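Replicase polyprotein 1a (Avian infectious bronchitis virus, PDB 3LD1) is the precursor of the viral replicase subunits, represented here by a fragment of non-structural protein 2 whose molecular role remains unsettled. Local coordinates at residues D10-E13 / Q14-D17; S80-A83 / D84-D87; Q135-K139 / I140-A144; S192-P195 / Q196-A200. The protein carries 3 engineered substitutions. All blocks are in the same frame, centred on the assembly; numbering follows the deposited sequence.

All four contacts lie at or near the starts of helices, on the same side of the chain's centre. Contact 1 sits next to contact 2, their centres about 12 Å apart, with Leu15 CD1 packing 3.9 Å from Ser80 O. On to contact 3 the centres are about 11 Å apart, and the tie is polar: Asp17 OD2 lies 2.7 Å from Ala138 N, a probable hydrogen bond. Contacts 3 and 4, again about 11 Å between centres, meet by side-chain packing, with Ala144 CB 3.7 Å from Ile198 CD1. Contacts 2 and 4 stand furthest apart, about 29 Å between centres.

Contact 1 of 4, residues D10-E13 / Q14-D17; sequences DIPE and QLCD
Ile11 reaches forward onto the first turn of helix 13-20 with both of its branches. Its CG2 methyl meets Leu15 CD2 at 3.5 Å, the two side chains crossing at about a right angle. The longer branch takes another path: with CG1 set between the backbone N and the carbonyl carbon (chi1 51°), CD1 comes down on the backbone of Cys16, 3.7 Å from its CA. One isoleucine thus touches two consecutive residues of the turn.

Pro12, the N-cap residue, works mainly through its carbonyl. Pro12 O accepts from Cys16 N at 2.9 Å in an almost straight bond (177° at the hydrogen), and it also takes Leu15 N at 3.0 Å. The two donors approach differently, Cys16 N nearly in line with the C=O bond and Leu15 N from well above the carbonyl plane. On the ring side, Pro12 CD packs 4.1 Å from Leu15 CB.

Glu13 begins the helix proper, and its contribution is again backbone: Glu13 O receives Asp17 N at 2.9 Å. Its side chain leaves the turn, touching Ala138 in the loop 135-139. The Asp17 carboxylate turns from the helix toward that same loop, to the backbone N atoms of Ala138 and Lys139, and meets Arg37 in a salt bridge.

Within the turn, then, the polar work falls to the main chain, two amides sharing the proline carbonyl, while Ile11 and Leu15 pack against each other beside it. Asp17 is left to spend its charge on the neighbouring loop and on Arg37, which should help to keep it ionised.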
loop_
_atom_site.group_PDB
_atom_site.type_symbol
_atom_site.label_atom_id
_atom_site.label_comp_id
_atom_site.label_asym_id
_atom_site.label_seq_id
_atom_site.Cartn_x
_atom_site.Cartn_y
_atom_site.Cartn_z
ATOM N N ASP A 10 14.496 -26.307 -12.237
ATOM C CA ASP A 10 14.945 -26.351 -10.827
ATOM C C ASP A 10 16.139 -25.454 -10.499
ATOM O O ASP A 10 16.625 -25.528 -9.363
ATOM C CB ASP A 10 15.317 -27.792 -10.413
ATOM C CG ASP A 10 16.413 -28.390 -11.317
ATOM O OD1 ASP A 10 16.960 -29.479 -11.021
ATOM O OD2 ASP A 10 16.715 -27.737 -12.350
ATOM N N ILE A 11 16.644 -24.640 -11.446
ATOM C CA ILE A 11 17.864 -23.888 -11.097
ATOM C C ILE A 11 17.743 -23.133 -9.737
ATOM O O ILE A 11 16.652 -22.608 -9.409
ATOM C CB ILE A 11 18.260 -22.950 -12.189
ATOM C CG1 ILE A 11 17.075 -22.078 -12.605
ATOM C CG2 ILE A 11 18.866 -23.755 -13.407
ATOM C CD1 ILE A 11 17.550 -20.951 -13.476
ATOM N N PRO A 12 18.828 -23.104 -8.928
ATOM C CA PRO A 12 18.713 -22.428 -7.600
ATOM C C PRO A 12 18.420 -20.971 -7.727
ATOM O O PRO A 12 18.631 -20.400 -8.801
ATOM C CB PRO A 12 20.053 -22.691 -6.878
ATOM C CG PRO A 12 20.971 -23.420 -7.858
ATOM C CD PRO A 12 20.149 -23.720 -9.171
ATOM N N GLU A 13 17.869 -20.374 -6.659
ATOM C CA GLU A 13 17.418 -18.971 -6.678
ATOM C C GLU A 13 18.557 -18.066 -7.143
ATOM O O GLU A 13 18.347 -17.040 -7.804
ATOM C CB GLU A 13 17.065 -18.466 -5.268
ATOM C CG GLU A 13 15.827 -18.947 -4.551
ATOM C CD GLU A 13 15.931 -20.409 -4.130
ATOM O OE1 GLU A 13 16.995 -21.092 -4.240
ATOM O OE2 GLU A 13 14.897 -20.900 -3.685
ATOM N N GLN A 14 19.768 -18.348 -6.716
ATOM C CA GLN A 14 20.813 -17.365 -7.013
ATOM C C GLN A 14 21.144 -17.349 -8.472
ATOM O O GLN A 14 21.701 -16.388 -8.967
ATOM C CB GLN A 14 22.092 -17.671 -6.264
ATOM C CG GLN A 14 22.573 -19.053 -6.573
ATOM C CD GLN A 14 23.283 -19.640 -5.392
ATOM O OE1 GLN A 14 23.085 -20.857 -5.026
ATOM N NE2 GLN A 14 24.111 -18.787 -4.741
ATOM N N LEU A 15 20.800 -18.422 -9.155
ATOM C CA LEU A 15 21.337 -18.680 -10.476
ATOM C C LEU A 15 20.240 -18.102 -11.301
ATOM O O LEU A 15 20.478 -17.291 -12.246
ATOM C CB LEU A 15 21.479 -20.177 -10.740
ATOM C CG LEU A 15 21.860 -20.479 -12.202
ATOM C CD1 LEU A 15 23.275 -19.923 -12.512
ATOM C CD2 LEU A 15 21.812 -21.980 -12.551
ATOM N N CYS A 16 19.036 -18.433 -10.871
ATOM C CA CYS A 16 17.909 -17.832 -11.460
ATOM C C CYS A 16 18.013 -16.293 -11.473
ATOM O O CYS A 16 17.725 -15.626 -12.473
ATOM C CB CYS A 16 16.626 -18.248 -10.741
ATOM S SG CYS A 16 15.391 -17.669 -11.942
ATOM N N ASP A 17 18.449 -15.746 -10.363
ATOM C CA ASP A 17 18.676 -14.316 -10.262
ATOM C C ASP A 17 19.750 -13.822 -11.232
ATOM O O ASP A 17 19.584 -12.760 -11.915
ATOM C CB ASP A 17 19.142 -13.931 -8.817
ATOM C CG ASP A 17 17.992 -13.813 -7.814
ATOM O OD1 ASP A 17 18.293 -13.851 -6.609
ATOM O OD2 ASP A 17 16.820 -13.631 -8.226
#

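Contact 2 of 4, residues S80-A83 / D84-D87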
loop_
_atom_site.group_PDB
_atom_site.type_symbol
_atom_site.label_atom_id
_atom_site.label_comp_id
_atom_site.label_asym_id
_atom_site.label_seq_id
_atom_site.Cartn_x
_atom_site.Cartn_y
_atom_site.Cartn_z
ATOM N N SER A 80 25.224 -25.245 -12.643
ATOM C CA SER A 80 25.984 -24.250 -13.386
ATOM C C SER A 80 26.456 -23.075 -12.540
ATOM O O SER A 80 25.782 -22.745 -11.554
ATOM C CB SER A 80 25.101 -23.675 -14.452
ATOM O OG SER A 80 24.660 -24.716 -15.231
ATOM N N LYS A 81 27.539 -22.401 -12.954
ATOM C CA LYS A 81 28.118 -21.248 -12.241
ATOM C C LYS A 81 27.846 -19.971 -13.002
ATOM O O LYS A 81 27.228 -20.016 -14.046
ATOM C CB LYS A 81 29.639 -21.393 -12.100
ATOM C CG LYS A 81 30.106 -22.513 -11.215
ATOM C CD LYS A 81 29.936 -22.182 -9.718
ATOM C CE LYS A 81 28.622 -22.813 -9.206
ATOM N NZ LYS A 81 28.932 -24.033 -8.436
ATOM N N LEU A 82 28.305 -18.827 -12.484
ATOM C CA LEU A 82 28.263 -17.614 -13.312
ATOM C C LEU A 82 29.032 -17.844 -14.615
ATOM O O LEU A 82 28.617 -17.357 -15.662
ATOM C CB LEU A 82 28.825 -16.356 -12.600
ATOM C CG LEU A 82 28.570 -15.032 -13.400
ATOM C CD1 LEU A 82 27.130 -14.896 -13.861
ATOM C CD2 LEU A 82 28.905 -13.740 -12.762
ATOM N N ALA A 83 30.146 -18.579 -14.521
ATOM C CA ALA A 83 31.046 -18.887 -15.650
ATOM C C ALA A 83 30.290 -19.569 -16.807
ATOM O O ALA A 83 30.444 -19.195 -17.978
ATOM C CB ALA A 83 32.218 -19.764 -15.171
ATOM N N ASP A 84 29.457 -20.550 -16.475
ATOM C CA ASP A 84 28.710 -21.322 -17.490
ATOM C C ASP A 84 27.709 -20.463 -18.247
ATOM O O ASP A 84 27.524 -20.560 -19.464
ATOM C CB ASP A 84 28.086 -22.545 -16.831
ATOM C CG ASP A 84 29.162 -23.442 -16.139
ATOM O OD1 ASP A 84 30.093 -23.925 -16.866
ATOM O OD2 ASP A 84 29.129 -23.627 -14.894
ATOM N N LEU A 85 27.153 -19.551 -17.488
ATOM C CA LEU A 85 26.275 -18.531 -17.925
ATOM C C LEU A 85 26.950 -17.550 -18.837
ATOM O O LEU A 85 26.396 -17.213 -19.890
ATOM C CB LEU A 85 25.810 -17.799 -16.674
ATOM C CG LEU A 85 24.614 -16.897 -16.720
ATOM C CD1 LEU A 85 23.393 -17.666 -16.993
ATOM C CD2 LEU A 85 24.474 -16.358 -15.359
ATOM N N GLU A 86 28.140 -17.093 -18.452
ATOM C CA GLU A 86 28.804 -16.082 -19.250
ATOM C C GLU A 86 29.224 -16.686 -20.571
ATOM O O GLU A 86 29.302 -15.981 -21.583
ATOM C CB GLU A 86 29.976 -15.473 -18.502
ATOM C CG GLU A 86 29.471 -14.496 -17.481
ATOM C CD GLU A 86 30.518 -13.890 -16.613
ATOM O OE1 GLU A 86 31.693 -14.161 -16.836
ATOM O OE2 GLU A 86 30.170 -13.111 -15.703
ATOM N N ASP A 87 29.445 -17.994 -20.593
ATOM C CA ASP A 87 29.821 -18.693 -21.855
ATOM C C ASP A 87 28.730 -18.644 -22.869
ATOM O O ASP A 87 28.986 -18.665 -24.066
ATOM C CB ASP A 87 30.176 -20.155 -21.616
ATOM C CG ASP A 87 31.489 -20.310 -20.878
ATOM O OD1 ASP A 87 32.307 -19.317 -20.841
ATOM O OD2 ASP A 87 31.687 -21.419 -20.324
#
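Two carboxylates, those of Asp84 and Glu86, fold back on the start of helix 82-89 in quite different ways. Asp84 presents an edge: OD2 takes the Lys81 N-H at 2.8 Å on its anti lone pair, the one directed away from OD1, with 158° at the hydrogen. The same oxygen lies 3.5 Å from Ser80 CA. Glu86 offers its carboxylate to carbon instead. Leu82 CG and CD2 both stand out of the carboxylate plane, on one side of it, and OE2 approaches CD2 to 3.3 Å. The polar end of Glu86 finds its charge partner elsewhere, in a salt bridge from OE1 to Arg96 of helix 93-103.

Leu82 has a second neighbour in Leu85, which it crosses at a slant, CD1 to CD2 3.4 Å. With CG swung to the far side of its backbone nitrogen (chi1 -171°), Leu82 also reaches Arg96 and Arg99, while Leu85 packs on Tyr22. Behind these side chains Glu86 N bonds Leu82 O at 2.8 Å, and Asp87 N bonds Ala83 O at 3.0 Å. Within the turn, Lys81 O receives weak bonds from Asp84 N and Leu85 N.

Lys81 and Asp84 run side by side, yet Lys81 NZ stays 6.5 Å from Asp84 OD2, so the link between them is through the lysine backbone. An acidic side chain at N3 bonded to the N-cap amide is one half of a capping box, a common way to begin a helix.

Contact 3 of 4, residues Q135-K139 / I140-A144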
loop_
_atom_site.group_PDB
_atom_site.type_symbol
_atom_site.label_atom_id
_atom_site.label_comp_id
_atom_site.label_asym_id
_atom_site.label_seq_id
_atom_site.Cartn_x
_atom_site.Cartn_y
_atom_site.Cartn_z
ATOM N N GLN A 135 15.349 -6.028 -5.142
ATOM C CA GLN A 135 14.193 -6.037 -4.295
ATOM C C GLN A 135 13.191 -7.033 -4.817
ATOM O O GLN A 135 12.202 -7.312 -4.145
ATOM C CB GLN A 135 13.612 -4.635 -4.097
ATOM C CG GLN A 135 14.531 -3.746 -3.282
ATOM C CD GLN A 135 14.218 -2.267 -3.495
ATOM O OE1 GLN A 135 13.668 -1.944 -4.530
ATOM N NE2 GLN A 135 14.549 -1.361 -2.515
ATOM N N VAL A 136 13.469 -7.625 -5.969
ATOM C CA VAL A 136 12.604 -8.723 -6.443
ATOM C C VAL A 136 13.399 -9.980 -6.702
ATOM O O VAL A 136 12.887 -10.923 -7.288
ATOM C CB VAL A 136 11.723 -8.330 -7.725
ATOM C CG1 VAL A 136 10.662 -7.330 -7.341
ATOM C CG2 VAL A 136 12.573 -7.712 -8.803
ATOM N N ALA A 137 14.642 -10.005 -6.232
ATOM C CA ALA A 137 15.462 -11.177 -6.375
ATOM C C ALA A 137 14.748 -12.386 -5.794
ATOM O O ALA A 137 14.074 -12.222 -4.830
ATOM C CB ALA A 137 16.774 -10.950 -5.691
ATOM N N ALA A 138 14.844 -13.572 -6.404
ATOM C CA ALA A 138 14.521 -14.855 -5.723
ATOM C C ALA A 138 15.338 -15.143 -4.437
ATOM O O ALA A 138 14.820 -15.790 -3.508
ATOM C CB ALA A 138 14.641 -16.065 -6.705
ATOM N N LYS A 139 16.612 -14.792 -4.377
ATOM C CA LYS A 139 17.329 -15.234 -3.196
ATOM C C LYS A 139 16.902 -14.431 -1.998
ATOM O O LYS A 139 17.038 -13.169 -1.898
ATOM C CB LYS A 139 18.871 -15.278 -3.311
ATOM C CG LYS A 139 19.488 -16.497 -2.504
ATOM C CD LYS A 139 20.893 -16.309 -2.064
ATOM C CE LYS A 139 21.498 -17.545 -1.350
ATOM N NZ LYS A 139 20.780 -18.784 -1.904
ATOM N N ILE A 140 16.360 -15.183 -1.079
ATOM C CA ILE A 140 15.643 -14.554 -0.016
ATOM C C ILE A 140 16.524 -13.533 0.694
ATOM O O ILE A 140 16.152 -12.354 0.921
ATOM C CB ILE A 140 15.174 -15.623 0.907
ATOM C CG1 ILE A 140 14.018 -16.385 0.248
ATOM C CG2 ILE A 140 14.798 -15.047 2.232
ATOM C CD1 ILE A 140 13.751 -17.748 0.868
ATOM N N GLN A 141 17.703 -13.974 1.031
ATOM C CA GLN A 141 18.629 -13.208 1.793
ATOM C C GLN A 141 18.965 -11.905 1.114
ATOM O O GLN A 141 19.286 -10.926 1.787
ATOM C CB GLN A 141 19.866 -14.121 1.990
ATOM C CG GLN A 141 21.151 -13.546 2.602
ATOM C CD GLN A 141 22.408 -14.429 2.235
ATOM O OE1 GLN A 141 23.342 -14.536 3.012
ATOM N NE2 GLN A 141 22.393 -15.070 1.059
ATOM N N VAL A 142 18.830 -11.823 -0.211
ATOM C CA VAL A 142 19.086 -10.553 -0.859
ATOM C C VAL A 142 17.850 -9.685 -0.898
ATOM O O VAL A 142 17.889 -8.479 -0.515
ATOM C CB VAL A 142 19.667 -10.715 -2.330
ATOM C CG1 VAL A 142 19.550 -9.387 -3.183
ATOM C CG2 VAL A 142 21.091 -11.253 -2.292
ATOM N N SER A 143 16.765 -10.228 -1.396
ATOM C CA SER A 143 15.542 -9.428 -1.445
ATOM C C SER A 143 15.193 -8.889 -0.031
ATOM O O SER A 143 14.924 -7.678 0.138
ATOM C CB SER A 143 14.397 -10.211 -2.056
ATOM O OG SER A 143 14.310 -11.499 -1.449
ATOM N N ALA A 144 15.331 -9.731 1.014
ATOM C CA ALA A 144 14.904 -9.249 2.372
ATOM C C ALA A 144 15.735 -8.086 2.838
ATOM O O ALA A 144 15.204 -7.137 3.419
ATOM C CB ALA A 144 14.927 -10.315 3.366
#
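Ser143 turns back toward the loop 135-139 that leads into its own helix, and each of its side-chain atoms meets backbone oxygen. CB lies 3.4 Å from Ala137 O. One bond further out, OG sits between the backbone N and the carbonyl carbon (chi1 48°), which brings it over the preceding turn. There it finds Lys139 O at 3.2 Å and Ile140 O at 3.1 Å, both placed to accept its single proton; which of them does so is not settled.

Lys139 O is the hub of this cap. As the N-cap carbonyl it accepts Ser143 N at 3.0 Å, with 163° at the hydrogen, and Val142 N at 2.8 Å. Beyond the backbone, the lysine chain runs alongside Gln141, Lys139 CE 3.6 Å from Gln141 NE2, the two pointing the same way; Gln141 OE1 is bonded to Ser109. On the inner side Ala137 CB rests 4.1 Å from Val142 CG1, and Val142 goes on to Tyr98 and Leu102 of helix 93-103.

The loop is held from outside as well: Lys202 NZ donates to Ala137 O, and Tyr30 OH is bonded to Gln135 O. At the start of helix 140-162, then, one carbonyl, Lys139 O, gathers two amides, and the Ser143 hydroxyl has two carbonyls within reach, so it can serve either without leaving its place.

Contact 4 of 4, residues S192-P195 / Q196-A200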
loop_
_atom_site.group_PDB
_atom_site.type_symbol
_atom_site.label_atom_id
_atom_site.label_comp_id
_atom_site.label_asym_id
_atom_site.label_seq_id
_atom_site.Cartn_x
_atom_site.Cartn_y
_atom_site.Cartn_z
ATOM N N SER A 192 11.672 -20.766 7.982
ATOM C CA SER A 192 10.911 -21.753 7.192
ATOM C C SER A 192 9.593 -21.157 6.763
ATOM O O SER A 192 9.031 -21.557 5.726
ATOM C CB SER A 192 10.694 -23.077 7.937
ATOM O OG SER A 192 9.933 -23.985 7.155
ATOM N N GLU A 193 9.119 -20.202 7.567
ATOM C CA GLU A 193 8.000 -19.328 7.221
ATOM C C GLU A 193 8.509 -18.217 6.309
ATOM O O GLU A 193 7.771 -17.714 5.443
ATOM C CB GLU A 193 7.443 -18.671 8.485
ATOM C CG GLU A 193 5.909 -18.604 8.568
ATOM C CD GLU A 193 5.322 -19.925 9.094
ATOM O OE1 GLU A 193 5.159 -20.880 8.286
ATOM O OE2 GLU A 193 5.040 -20.003 10.316
ATOM N N LEU A 194 9.767 -17.828 6.525
ATOM C CA LEU A 194 10.412 -16.774 5.755
ATOM C C LEU A 194 10.166 -16.790 4.230
ATOM O O LEU A 194 9.813 -15.756 3.654
ATOM C CB LEU A 194 11.899 -16.797 6.066
ATOM C CG LEU A 194 12.769 -15.637 5.643
ATOM C CD1 LEU A 194 12.345 -14.423 6.348
ATOM C CD2 LEU A 194 14.170 -16.013 6.024
ATOM N N PRO A 195 10.363 -17.950 3.566
ATOM C CA PRO A 195 10.130 -17.891 2.083
ATOM C C PRO A 195 8.785 -17.254 1.790
ATOM O O PRO A 195 8.701 -16.326 0.985
ATOM C CB PRO A 195 10.223 -19.341 1.608
ATOM C CG PRO A 195 11.028 -20.115 2.774
ATOM C CD PRO A 195 10.843 -19.273 4.050
ATOM N N GLN A 196 7.759 -17.667 2.519
ATOM C CA GLN A 196 6.387 -17.127 2.347
ATOM C C GLN A 196 6.118 -15.688 2.818
ATOM O O GLN A 196 5.421 -14.945 2.144
ATOM C CB GLN A 196 5.367 -18.086 2.970
ATOM C CG GLN A 196 5.159 -19.384 2.109
ATOM C CD GLN A 196 4.719 -19.103 0.628
ATOM O OE1 GLN A 196 4.284 -17.967 0.263
ATOM N NE2 GLN A 196 4.812 -20.152 -0.223
ATOM N N ARG A 197 6.687 -15.284 3.932
ATOM C CA ARG A 197 6.553 -13.903 4.370
ATOM C C ARG A 197 7.216 -12.957 3.428
ATOM O O ARG A 197 6.833 -11.815 3.293
ATOM C CB ARG A 197 7.256 -13.696 5.692
ATOM C CG ARG A 197 6.698 -14.483 6.810
ATOM C CD ARG A 197 6.926 -13.768 8.149
ATOM N NE ARG A 197 8.315 -13.410 8.406
ATOM C CZ ARG A 197 9.254 -14.259 8.776
ATOM N NH1 ARG A 197 8.953 -15.543 8.900
ATOM N NH2 ARG A 197 10.487 -13.817 9.006
ATOM N N ILE A 198 8.255 -13.423 2.769
ATOM C CA ILE A 198 8.993 -12.528 1.888
ATOM C C ILE A 198 8.213 -12.367 0.603
ATOM O O ILE A 198 8.100 -11.239 0.106
ATOM C CB ILE A 198 10.415 -13.020 1.641
ATOM C CG1 ILE A 198 11.258 -12.810 2.917
ATOM C CG2 ILE A 198 11.007 -12.307 0.433
ATOM C CD1 ILE A 198 11.397 -11.359 3.385
ATOM N N ALA A 199 7.626 -13.467 0.111
ATOM C CA ALA A 199 6.818 -13.398 -1.073
ATOM C C ALA A 199 5.523 -12.534 -0.816
ATOM O O ALA A 199 4.979 -11.876 -1.714
ATOM C CB ALA A 199 6.457 -14.824 -1.506
ATOM N N ALA A 200 5.032 -12.514 0.417
ATOM C CA ALA A 200 3.835 -11.722 0.647
ATOM C C ALA A 200 4.225 -10.229 0.633
ATOM O O ALA A 200 3.502 -9.346 0.158
ATOM C CB ALA A 200 3.259 -12.124 1.969
#
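Leu194 O and Ile198 N make the shortest of three successive i to i+4 bonds near the start of helix 194-207, at 2.9 Å. Arg197 N to Glu193 O follows at 3.1 Å, with 160° at the hydrogen, and Ala199 N to Pro195 O is longer, at 3.2 Å. Near a helix start the amides have no carbonyl one turn back to bond, so Pro195 costs no helix bond there.

The Arg197 side chain bends back over the same turn. A kink at chi3 (-54°) returns the guanidinium toward the helix start, where NH1 donates to Asn190 O in the preceding loop. The Glu193 carboxylate does not reach it, OE2 staying 6.1 Å from Arg197 NH1. What Glu193 supplies is carbon: its CB lies in the guanidinium plane, at the edge, 3.5 Å from Arg197 NH1. Leu194 CA sits over one face of the same group, and Leu194 CD1 comes to 3.3 Å from Arg197 NH2.

Outward from there the packing is apolar. Leu194 CD1 touches Ile198 CG1 at 3.9 Å, and Ile198 goes on to Ser143, Ala144 and Met147 of helix 140-162, while Pro195 meets Ile140. The arginine thus lies against hydrocarbon along its flat end and directs one N-H to a backbone carbonyl, tying the preceding loop to the first turn by hydrogen bonding and packing, without a salt bridge to Glu193.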